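Local coordinates for protein octopine dehydrogenase (Pecten maximus, PDB 3C7A) that catalyses the NADH-dependent reductive condensation of L-arginine with pyruvate to form D-octopine, at residues Gly47-Val53 and Glu64-Arg68; Leu111-Ser117 and Val136-Phe141; Thr162-Ala168 and Glu191-Ala197. All blocks are in the same frame, centred on the assembly; numbering follows the deposited sequence.

Following the chain from the N terminus, contact 1 closes first: ten residues turn back between its segments, and strands 51-56 and 62-67 pair as a hairpin. Contact 2 comes next, bringing strand 137-141 beside strand 111-114 after an excursion through helix 121-129. Contact 3 closes last, around helix 180-188. The three lie in series, with no nesting or crossing. All reach one mixed sheet, and the long strand 156-171 is the common element, pairing with 51-56, 137-141 and 193-196. Contacts 1 and 2 have centres 27 Å apart, whereas contacts 2 and 3 touch, with Phe141 CD2 lying 3.9 Å from Leu166 CD2.

Contact 1: residues Gly47-Val53 and Glu64-Arg68; sequences GADELTV and EVKSR
Leu51 and Val53 pair with Ser67 and Val65 in the tight half of a beta hairpin built from strands 51-56 and 62-67; the short segments run antiparallel at 156°. Two hydrogen-bonded pairs define the register. Leu51 N reaches Ser67 O at 3.0 Å, with the longer return bond from Ser67 N to Leu51 O, while Val53 N meets Val65 O at 2.9 Å and Val65 N answers to Val53 O at 3.0 Å. Between them Thr52 and Lys66 form a non-hydrogen-bonded pair, their CA atoms 4.8 Å apart. On the face carrying Leu51, Val53, Val65 and Ser67, the valine CB atoms approach to 4.4 Å. Ser67 OG bonds to the carbonyl of Gly19 and Val65 touches Ser23, so this face lies against the end of helix 12-21 and the loop after it. Backbone bonds from Thr52 to Arg155 and Val157 join the hairpin to the beginning of the long strand 156-171 and the residue before it.

The side of Lys66 and the open end, with Glu50 and Arg68, are looser and more exposed, although Thr52 is itself buried. The extended Lys66 chain runs alongside Thr52, pointing the same way, and Glu50 crosses it at about a right angle. Their charges do not meet: Glu50 OE1 stays 5.2 Å from Lys66 NZ. Asp49 OD2 has its salt bridge with Arg155, beyond the two segments. Arg68 bends at its third torsion (chi3 65°), which carries its guanidinium to carbonyls of the loop before strand 51-56. NH1 forms a weak bond with Gly47 O at 3.3 Å and a firmer one with Asp49 O at 2.9 Å, the latter oxygen lying only 2° out of the guanidinium plane.

Contact 2: residues Leu111-Ser117 and Val136-Phe141; sequences LIVGLPS and VSMMSF
Ser140 OG is gripped by two groups, Ser117 OG at 3.1 Å across the contact and the carboxylate of Glu122, which satisfy this buried hydroxyl within a beta-alpha-beta unit. The unit consists of strand 111-114, helix 121-129 and strand 137-141; its two strands are parallel, with their segments inclined at 20°. Four backbone bonds alternate between them: Ile112 N to Ser137 O, Met139 N to Ile112 O at 3.0 Å, Gly114 N to Met139 O at 3.0 Å, and Phe141 N to Gly114 O. Met139 O is also approached by the CA-H of Val113, at 3.5 Å from CA.

Side chains alternate between the faces. Ile112, Met138 and Ser140 share one, where helix 121-129 packs through Cys125 and Phe121; there Ile112 CD1 meets Val136 CG2 at 4.0 Å. Leu111, Val113 and Met139 line the other. Beyond the strand end a cis peptide bond precedes Pro116, which touches the bound NAD, so the pairing places a cofactor-binding loop at the C-terminal ends of the parallel strands, as in dinucleotide-binding (Rossmann-type) folds.

Phe141 ends the contact. Val113 CG1 reaches CE1 at the ring edge, and Phe194 makes an edge-to-face contact with the same ring. Extended away from its own backbone N (chi1 -170°), Leu115 carries CD1 over one ring face, 4.0 Å from the centroid and 26° off the normal.

Contact 3: residues Thr162-Ala168 and Glu191-Ala197; sequences TKSVLAA and EPVFRLA
Val193 and Leu166 begin the backbone bonding that joins two parallel strands, 156-171 and 193-196, the ends of a beta-alpha-beta unit that passes through helix 180-188. Five N-H...O bonds alternate. Val193 N binds Ser164 O, Leu166 N makes a weak bond to Val193 O, and Arg195 N, Ala168 N and Ala197 N follow; the last reaches Ala168 O at 2.9 Å. Ser164 O also accepts from a water, 3.2 Å away, that donates to Glu191 OE2 as well. Gln185 of helix 180-188 binds Pro192 O and Phe194 N.

Carbon-oxygen contacts supplement these, notably the CA-H of Phe194 to Leu166 O, at 3.3 Å from CA. Just before the strand, Pro192, after a cis peptide bond, sets its CB 3.2 Å from Lys163 O.

Apolar packing lies on the face of Leu166 and Phe194, whose side chains run side by side; Leu166 CB touches Phe194 CD1 at 3.9 Å. His188 meets the Phe194 ring edge-to-face.

Cation and methyl meet on the other face. A chi1 of 73° turns the extended Arg195 chain across toward strand 156-171, and Ala167 CB sits 3.9 Å above the centre of its guanidinium.

Backbone bonds therefore fix the register, while the two faces differ: a largely buried aromatic and aliphatic layer beside Thr143, a pyruvate-binding residue, and a more exposed one where an arginine lies flat over alanine, held across the contact by packing rather than by a countercharge.

Contact 1: residues Gly47-Val53 and Glu64-Arg68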
loop_
_atom_site.group_PDB
_atom_site.type_symbol
_atom_site.label_atom_id
_atom_site.label_comp_id
_atom_site.label_asym_id
_atom_site.label_seq_id
_atom_site.Cartn_x
_atom_site.Cartn_y
_atom_site.Cartn_z
ATOM N N GLY A 47 -25.964 14.293 -11.280
ATOM C CA GLY A 47 -26.966 15.342 -11.474
ATOM C C GLY A 47 -27.226 16.163 -10.223
ATOM O O GLY A 47 -26.292 16.686 -9.609
ATOM N N ALA A 48 -28.499 16.263 -9.843
ATOM C CA ALA A 48 -28.912 17.026 -8.663
ATOM C C ALA A 48 -29.118 16.156 -7.415
ATOM O O ALA A 48 -29.503 16.664 -6.358
ATOM C CB ALA A 48 -30.176 17.833 -8.971
ATOM N N ASP A 49 -28.855 14.855 -7.543
ATOM C CA ASP A 49 -29.085 13.890 -6.458
ATOM C C ASP A 49 -27.922 13.808 -5.455
ATOM O O ASP A 49 -26.878 14.436 -5.649
ATOM C CB ASP A 49 -29.390 12.499 -7.036
ATOM C CG ASP A 49 -30.649 12.477 -7.900
ATOM O OD1 ASP A 49 -31.566 13.298 -7.672
ATOM O OD2 ASP A 49 -30.725 11.621 -8.810
ATOM N N GLU A 50 -28.124 13.032 -4.387
ATOM C CA GLU A 50 -27.115 12.820 -3.340
ATOM C C GLU A 50 -26.393 11.475 -3.501
ATOM O O GLU A 50 -26.977 10.506 -3.994
ATOM C CB GLU A 50 -27.760 12.885 -1.949
ATOM C CG GLU A 50 -28.311 14.254 -1.549
ATOM C CD GLU A 50 -28.884 14.272 -0.136
ATOM O OE1 GLU A 50 -29.830 13.503 0.145
ATOM O OE2 GLU A 50 -28.393 15.065 0.695
ATOM N N LEU A 51 -25.129 11.426 -3.078
ATOM C CA LEU A 51 -24.333 10.192 -3.092
ATOM C C LEU A 51 -24.666 9.315 -1.877
ATOM O O LEU A 51 -24.766 9.820 -0.756
ATOM C CB LEU A 51 -22.835 10.529 -3.121
ATOM C CG LEU A 51 -21.791 9.413 -3.273
ATOM C CD1 LEU A 51 -21.759 8.856 -4.692
ATOM C CD2 LEU A 51 -20.410 9.921 -2.875
ATOM N N THR A 52 -24.823 8.009 -2.104
ATOM C CA THR A 52 -25.279 7.077 -1.061
ATOM C C THR A 52 -24.249 5.988 -0.715
ATOM O O THR A 52 -23.731 5.304 -1.603
ATOM C CB THR A 52 -26.630 6.406 -1.449
ATOM O OG1 THR A 52 -27.553 7.401 -1.911
ATOM C CG2 THR A 52 -27.245 5.671 -0.261
ATOM N N VAL A 53 -23.969 5.840 0.581
ATOM C CA VAL A 53 -23.101 4.774 1.100
ATOM C C VAL A 53 -23.913 3.820 1.990
ATOM O O VAL A 53 -24.531 4.249 2.968
ATOM C CB VAL A 53 -21.892 5.345 1.902
ATOM C CG1 VAL A 53 -20.986 4.222 2.403
ATOM C CG2 VAL A 53 -21.086 6.334 1.060
ATOM N N GLU A 64 -27.756 3.736 5.983
ATOM C CA GLU A 64 -27.507 4.586 4.810
ATOM C C GLU A 64 -26.947 5.962 5.186
ATOM O O GLU A 64 -27.381 6.569 6.168
ATOM C CB GLU A 64 -28.790 4.769 3.990
ATOM C CG GLU A 64 -29.214 3.555 3.166
ATOM C CD GLU A 64 -30.325 3.871 2.167
ATOM O OE1 GLU A 64 -31.168 4.751 2.450
ATOM O OE2 GLU A 64 -30.358 3.231 1.095
ATOM N N VAL A 65 -25.989 6.444 4.394
ATOM C CA VAL A 65 -25.399 7.780 4.563
ATOM C C VAL A 65 -25.476 8.556 3.239
ATOM O O VAL A 65 -25.076 8.042 2.193
ATOM C CB VAL A 65 -23.915 7.707 5.044
ATOM C CG1 VAL A 65 -23.353 9.102 5.317
ATOM C CG2 VAL A 65 -23.778 6.833 6.289
ATOM N N LYS A 66 -25.996 9.785 3.295
ATOM C CA LYS A 66 -26.177 10.623 2.098
ATOM C C LYS A 66 -25.537 12.011 2.230
ATOM O O LYS A 66 -25.700 12.678 3.255
ATOM C CB LYS A 66 -27.668 10.771 1.762
ATOM C CG LYS A 66 -28.352 9.486 1.308
ATOM C CD LYS A 66 -29.796 9.737 0.897
ATOM C CE LYS A 66 -30.468 8.456 0.431
ATOM N NZ LYS A 66 -31.835 8.702 -0.112
ATOM N N SER A 67 -24.820 12.438 1.186
ATOM C CA SER A 67 -24.136 13.744 1.159
ATOM C C SER A 67 -23.820 14.237 -0.264
ATOM O O SER A 67 -24.028 13.513 -1.241
ATOM C CB SER A 67 -22.850 13.697 1.996
ATOM O OG SER A 67 -21.919 12.772 1.458
ATOM N N ARG A 68 -23.316 15.471 -0.364
ATOM C CA ARG A 68 -22.915 16.074 -1.643
ATOM C C ARG A 68 -21.612 16.885 -1.530
ATOM O O ARG A 68 -21.546 17.840 -0.752
ATOM C CB ARG A 68 -24.033 16.967 -2.201
ATOM C CG ARG A 68 -25.054 16.245 -3.075
ATOM C CD ARG A 68 -26.214 17.162 -3.481
ATOM N NE ARG A 68 -25.801 18.271 -4.348
ATOM C CZ ARG A 68 -25.755 18.222 -5.678
ATOM N NH1 ARG A 68 -26.089 17.113 -6.329
ATOM N NH2 ARG A 68 -25.368 19.289 -6.366
#

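Contact 2: residues Leu111-Ser117 and Val136-Phe141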
loop_
_atom_site.group_PDB
_atom_site.type_symbol
_atom_site.label_atom_id
_atom_site.label_comp_id
_atom_site.label_asym_id
_atom_site.label_seq_id
_atom_site.Cartn_x
_atom_site.Cartn_y
_atom_site.Cartn_z
ATOM N N LEU A 111 -0.801 18.729 5.131
ATOM C CA LEU A 111 -0.557 17.342 5.545
ATOM C C LEU A 111 -0.897 16.373 4.402
ATOM O O LEU A 111 -2.048 16.299 3.966
ATOM C CB LEU A 111 -1.375 17.005 6.803
ATOM C CG LEU A 111 -1.406 15.569 7.353
ATOM C CD1 LEU A 111 -0.078 15.171 8.001
ATOM C CD2 LEU A 111 -2.550 15.395 8.342
ATOM N N ILE A 112 0.112 15.636 3.933
ATOM C CA ILE A 112 -0.028 14.711 2.795
ATOM C C ILE A 112 -0.099 13.246 3.268
ATOM O O ILE A 112 0.796 12.779 3.978
ATOM C CB ILE A 112 1.125 14.910 1.764
ATOM C CG1 ILE A 112 1.222 16.387 1.350
ATOM C CG2 ILE A 112 0.936 13.999 0.540
ATOM C CD1 ILE A 112 2.473 16.755 0.560
ATOM N N VAL A 113 -1.157 12.538 2.858
ATOM C CA VAL A 113 -1.481 11.191 3.373
ATOM C C VAL A 113 -1.590 10.114 2.273
ATOM O O VAL A 113 -2.213 10.343 1.231
ATOM C CB VAL A 113 -2.819 11.201 4.189
ATOM C CG1 VAL A 113 -3.049 9.865 4.900
ATOM C CG2 VAL A 113 -2.851 12.350 5.199
ATOM N N GLY A 114 -0.998 8.943 2.521
ATOM C CA GLY A 114 -1.129 7.783 1.625
ATOM C C GLY A 114 -2.009 6.682 2.206
ATOM O O GLY A 114 -1.682 6.107 3.250
ATOM N N LEU A 115 -3.117 6.382 1.526
ATOM C CA LEU A 115 -4.128 5.446 2.042
ATOM C C LEU A 115 -4.586 4.402 0.999
ATOM O O LEU A 115 -5.638 4.572 0.372
ATOM C CB LEU A 115 -5.333 6.233 2.595
ATOM C CG LEU A 115 -6.437 5.539 3.412
ATOM C CD1 LEU A 115 -6.026 5.339 4.868
ATOM C CD2 LEU A 115 -7.744 6.319 3.332
ATOM N N PRO A 116 -3.804 3.316 0.808
ATOM C CA PRO A 116 -2.508 2.998 1.415
ATOM C C PRO A 116 -1.303 3.501 0.601
ATOM O O PRO A 116 -1.425 3.762 -0.601
ATOM C CB PRO A 116 -2.520 1.467 1.454
ATOM C CG PRO A 116 -3.363 1.065 0.268
ATOM C CD PRO A 116 -4.250 2.238 -0.098
ATOM N N SER A 117 -0.157 3.632 1.261
ATOM C CA SER A 117 1.031 4.193 0.629
ATOM C C SER A 117 1.714 3.170 -0.271
ATOM O O SER A 117 2.003 3.448 -1.435
ATOM C CB SER A 117 2.013 4.699 1.688
ATOM O OG SER A 117 1.572 5.925 2.248
ATOM N N VAL A 136 6.379 20.539 4.741
ATOM C CA VAL A 136 5.153 19.751 4.981
ATOM C C VAL A 136 5.401 18.492 5.836
ATOM O O VAL A 136 6.542 18.210 6.211
ATOM C CB VAL A 136 4.450 19.350 3.642
ATOM C CG1 VAL A 136 4.047 20.586 2.846
ATOM C CG2 VAL A 136 5.342 18.432 2.799
ATOM N N SER A 137 4.327 17.754 6.139
ATOM C CA SER A 137 4.400 16.461 6.845
ATOM C C SER A 137 3.934 15.293 5.959
ATOM O O SER A 137 3.091 15.481 5.077
ATOM C CB SER A 137 3.568 16.499 8.133
ATOM O OG SER A 137 4.118 17.390 9.091
ATOM N N MET A 138 4.474 14.094 6.207
ATOM C CA MET A 138 4.151 12.886 5.419
ATOM C C MET A 138 3.642 11.719 6.301
ATOM O O MET A 138 4.339 11.286 7.223
ATOM C CB MET A 138 5.369 12.451 4.572
ATOM C CG MET A 138 5.812 13.460 3.489
ATOM S SD MET A 138 7.353 13.070 2.595
ATOM C CE MET A 138 8.596 13.555 3.795
ATOM N N MET A 139 2.437 11.215 5.998
ATOM C CA MET A 139 1.733 10.194 6.810
ATOM C C MET A 139 1.388 8.934 5.985
ATOM O O MET A 139 0.796 9.050 4.911
ATOM C CB MET A 139 0.451 10.813 7.404
ATOM C CG MET A 139 -0.222 10.036 8.545
ATOM S SD MET A 139 -1.727 10.847 9.165
ATOM C CE MET A 139 -2.119 9.829 10.588
ATOM N N SER A 140 1.737 7.744 6.493
ATOM C CA SER A 140 1.578 6.473 5.742
ATOM C C SER A 140 0.831 5.334 6.474
ATOM O O SER A 140 1.295 4.850 7.512
ATOM C CB SER A 140 2.950 5.953 5.281
ATOM O OG SER A 140 3.581 6.849 4.380
ATOM N N PHE A 141 -0.296 4.890 5.904
ATOM C CA PHE A 141 -1.138 3.815 6.479
ATOM C C PHE A 141 -0.806 2.407 5.949
ATOM O O PHE A 141 -0.322 2.261 4.821
ATOM C CB PHE A 141 -2.628 4.116 6.243
ATOM C CG PHE A 141 -3.213 5.127 7.201
ATOM C CD1 PHE A 141 -3.131 6.492 6.933
ATOM C CD2 PHE A 141 -3.858 4.711 8.363
ATOM C CE1 PHE A 141 -3.675 7.431 7.815
ATOM C CE2 PHE A 141 -4.406 5.640 9.253
ATOM C CZ PHE A 141 -4.314 7.003 8.977
#

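Contact 3: residues Thr162-Ala168 and Glu191-Ala197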
loop_
_atom_site.group_PDB
_atom_site.type_symbol
_atom_site.label_atom_id
_atom_site.label_comp_id
_atom_site.label_asym_id
_atom_site.label_seq_id
_atom_site.Cartn_x
_atom_site.Cartn_y
_atom_site.Cartn_z
ATOM N N THR A 162 -15.531 -3.626 8.025
ATOM C CA THR A 162 -14.616 -2.590 8.526
ATOM C C THR A 162 -13.670 -3.146 9.603
ATOM O O THR A 162 -14.112 -3.827 10.534
ATOM C CB THR A 162 -15.400 -1.374 9.101
ATOM O OG1 THR A 162 -16.320 -0.881 8.120
ATOM C CG2 THR A 162 -14.457 -0.244 9.516
ATOM N N LYS A 163 -12.376 -2.848 9.465
ATOM C CA LYS A 163 -11.344 -3.259 10.431
ATOM C C LYS A 163 -11.583 -2.649 11.818
ATOM O O LYS A 163 -12.137 -1.553 11.930
ATOM C CB LYS A 163 -9.947 -2.856 9.935
ATOM C CG LYS A 163 -9.525 -3.448 8.589
ATOM C CD LYS A 163 -8.840 -4.798 8.742
ATOM C CE LYS A 163 -8.242 -5.266 7.422
ATOM N NZ LYS A 163 -7.582 -6.597 7.541
ATOM N N SER A 164 -11.160 -3.358 12.865
ATOM C CA SER A 164 -11.328 -2.874 14.242
ATOM C C SER A 164 -10.213 -1.922 14.705
ATOM O O SER A 164 -10.481 -0.974 15.450
ATOM C CB SER A 164 -11.506 -4.041 15.225
ATOM O OG SER A 164 -10.364 -4.879 15.263
ATOM N N VAL A 165 -8.978 -2.185 14.270
ATOM C CA VAL A 165 -7.815 -1.318 14.558
ATOM C C VAL A 165 -6.935 -1.108 13.309
ATOM O O VAL A 165 -6.986 -1.918 12.378
ATOM C CB VAL A 165 -6.936 -1.864 15.730
ATOM C CG1 VAL A 165 -7.659 -1.737 17.072
ATOM C CG2 VAL A 165 -6.496 -3.310 15.477
ATOM N N LEU A 166 -6.137 -0.033 13.299
ATOM C CA LEU A 166 -5.230 0.294 12.175
ATOM C C LEU A 166 -4.103 1.268 12.582
ATOM O O LEU A 166 -4.317 2.146 13.419
ATOM C CB LEU A 166 -6.024 0.873 10.993
ATOM C CG LEU A 166 -5.471 0.723 9.569
ATOM C CD1 LEU A 166 -5.536 -0.727 9.094
ATOM C CD2 LEU A 166 -6.232 1.625 8.605
ATOM N N ALA A 167 -2.922 1.120 11.974
ATOM C CA ALA A 167 -1.731 1.910 12.347
ATOM C C ALA A 167 -1.106 2.732 11.205
ATOM O O ALA A 167 -1.244 2.380 10.028
ATOM C CB ALA A 167 -0.675 1.003 12.984
ATOM N N ALA A 168 -0.408 3.813 11.572
ATOM C CA ALA A 168 0.262 4.714 10.613
ATOM C C ALA A 168 1.541 5.371 11.164
ATOM O O ALA A 168 1.641 5.633 12.364
ATOM C CB ALA A 168 -0.709 5.788 10.129
ATOM N N GLU A 191 -15.147 3.625 14.125
ATOM C CA GLU A 191 -14.213 2.556 13.756
ATOM C C GLU A 191 -13.579 2.817 12.385
ATOM O O GLU A 191 -14.225 3.409 11.513
ATOM C CB GLU A 191 -14.925 1.197 13.753
ATOM C CG GLU A 191 -15.168 0.607 15.143
ATOM C CD GLU A 191 -15.702 -0.819 15.099
ATOM O OE1 GLU A 191 -16.670 -1.083 14.352
ATOM O OE2 GLU A 191 -15.156 -1.679 15.823
ATOM N N PRO A 192 -12.313 2.388 12.184
ATOM C CA PRO A 192 -11.388 1.746 13.134
ATOM C C PRO A 192 -10.717 2.737 14.088
ATOM O O PRO A 192 -10.693 3.940 13.815
ATOM C CB PRO A 192 -10.321 1.113 12.221
ATOM C CG PRO A 192 -10.782 1.354 10.799
ATOM C CD PRO A 192 -11.696 2.526 10.855
ATOM N N VAL A 193 -10.179 2.223 15.197
ATOM C CA VAL A 193 -9.411 3.031 16.152
ATOM C C VAL A 193 -7.943 3.106 15.704
ATOM O O VAL A 193 -7.269 2.078 15.598
ATOM C CB VAL A 193 -9.507 2.466 17.604
ATOM C CG1 VAL A 193 -8.789 3.377 18.596
ATOM C CG2 VAL A 193 -10.963 2.275 18.026
ATOM N N PHE A 194 -7.460 4.322 15.445
ATOM C CA PHE A 194 -6.103 4.536 14.918
ATOM C C PHE A 194 -5.031 4.715 16.003
ATOM O O PHE A 194 -5.314 5.223 17.091
ATOM C CB PHE A 194 -6.059 5.746 13.967
ATOM C CG PHE A 194 -6.962 5.628 12.757
ATOM C CD1 PHE A 194 -7.125 4.412 12.092
ATOM C CD2 PHE A 194 -7.617 6.752 12.262
ATOM C CE1 PHE A 194 -7.952 4.315 10.969
ATOM C CE2 PHE A 194 -8.443 6.664 11.138
ATOM C CZ PHE A 194 -8.609 5.444 10.492
ATOM N N ARG A 195 -3.805 4.298 15.681
ATOM C CA ARG A 195 -2.625 4.520 16.531
ATOM C C ARG A 195 -1.387 4.886 15.693
ATOM O O ARG A 195 -1.379 4.700 14.472
ATOM C CB ARG A 195 -2.344 3.289 17.411
ATOM C CG ARG A 195 -1.778 2.082 16.662
ATOM C CD ARG A 195 -1.608 0.869 17.571
ATOM N NE ARG A 195 -0.922 -0.232 16.893
ATOM C CZ ARG A 195 -1.517 -1.141 16.122
ATOM N NH1 ARG A 195 -2.829 -1.101 15.915
ATOM N NH2 ARG A 195 -0.796 -2.099 15.552
ATOM N N LEU A 196 -0.350 5.401 16.355
ATOM C CA LEU A 196 0.909 5.770 15.692
ATOM C C LEU A 196 2.018 4.728 15.869
ATOM O O LEU A 196 2.235 4.221 16.971
ATOM C CB LEU A 196 1.397 7.139 16.187
ATOM C CG LEU A 196 1.317 8.374 15.278
ATOM C CD1 LEU A 196 -0.025 8.523 14.571
ATOM C CD2 LEU A 196 1.645 9.633 16.073
ATOM N N ALA A 197 2.714 4.425 14.772
ATOM C CA ALA A 197 3.878 3.531 14.794
ATOM C C ALA A 197 5.154 4.288 15.182
ATOM O O ALA A 197 5.169 5.521 15.195
ATOM C CB ALA A 197 4.046 2.840 13.443
HETATM O O HOH W 1 -12.723 -1.239 17.726
#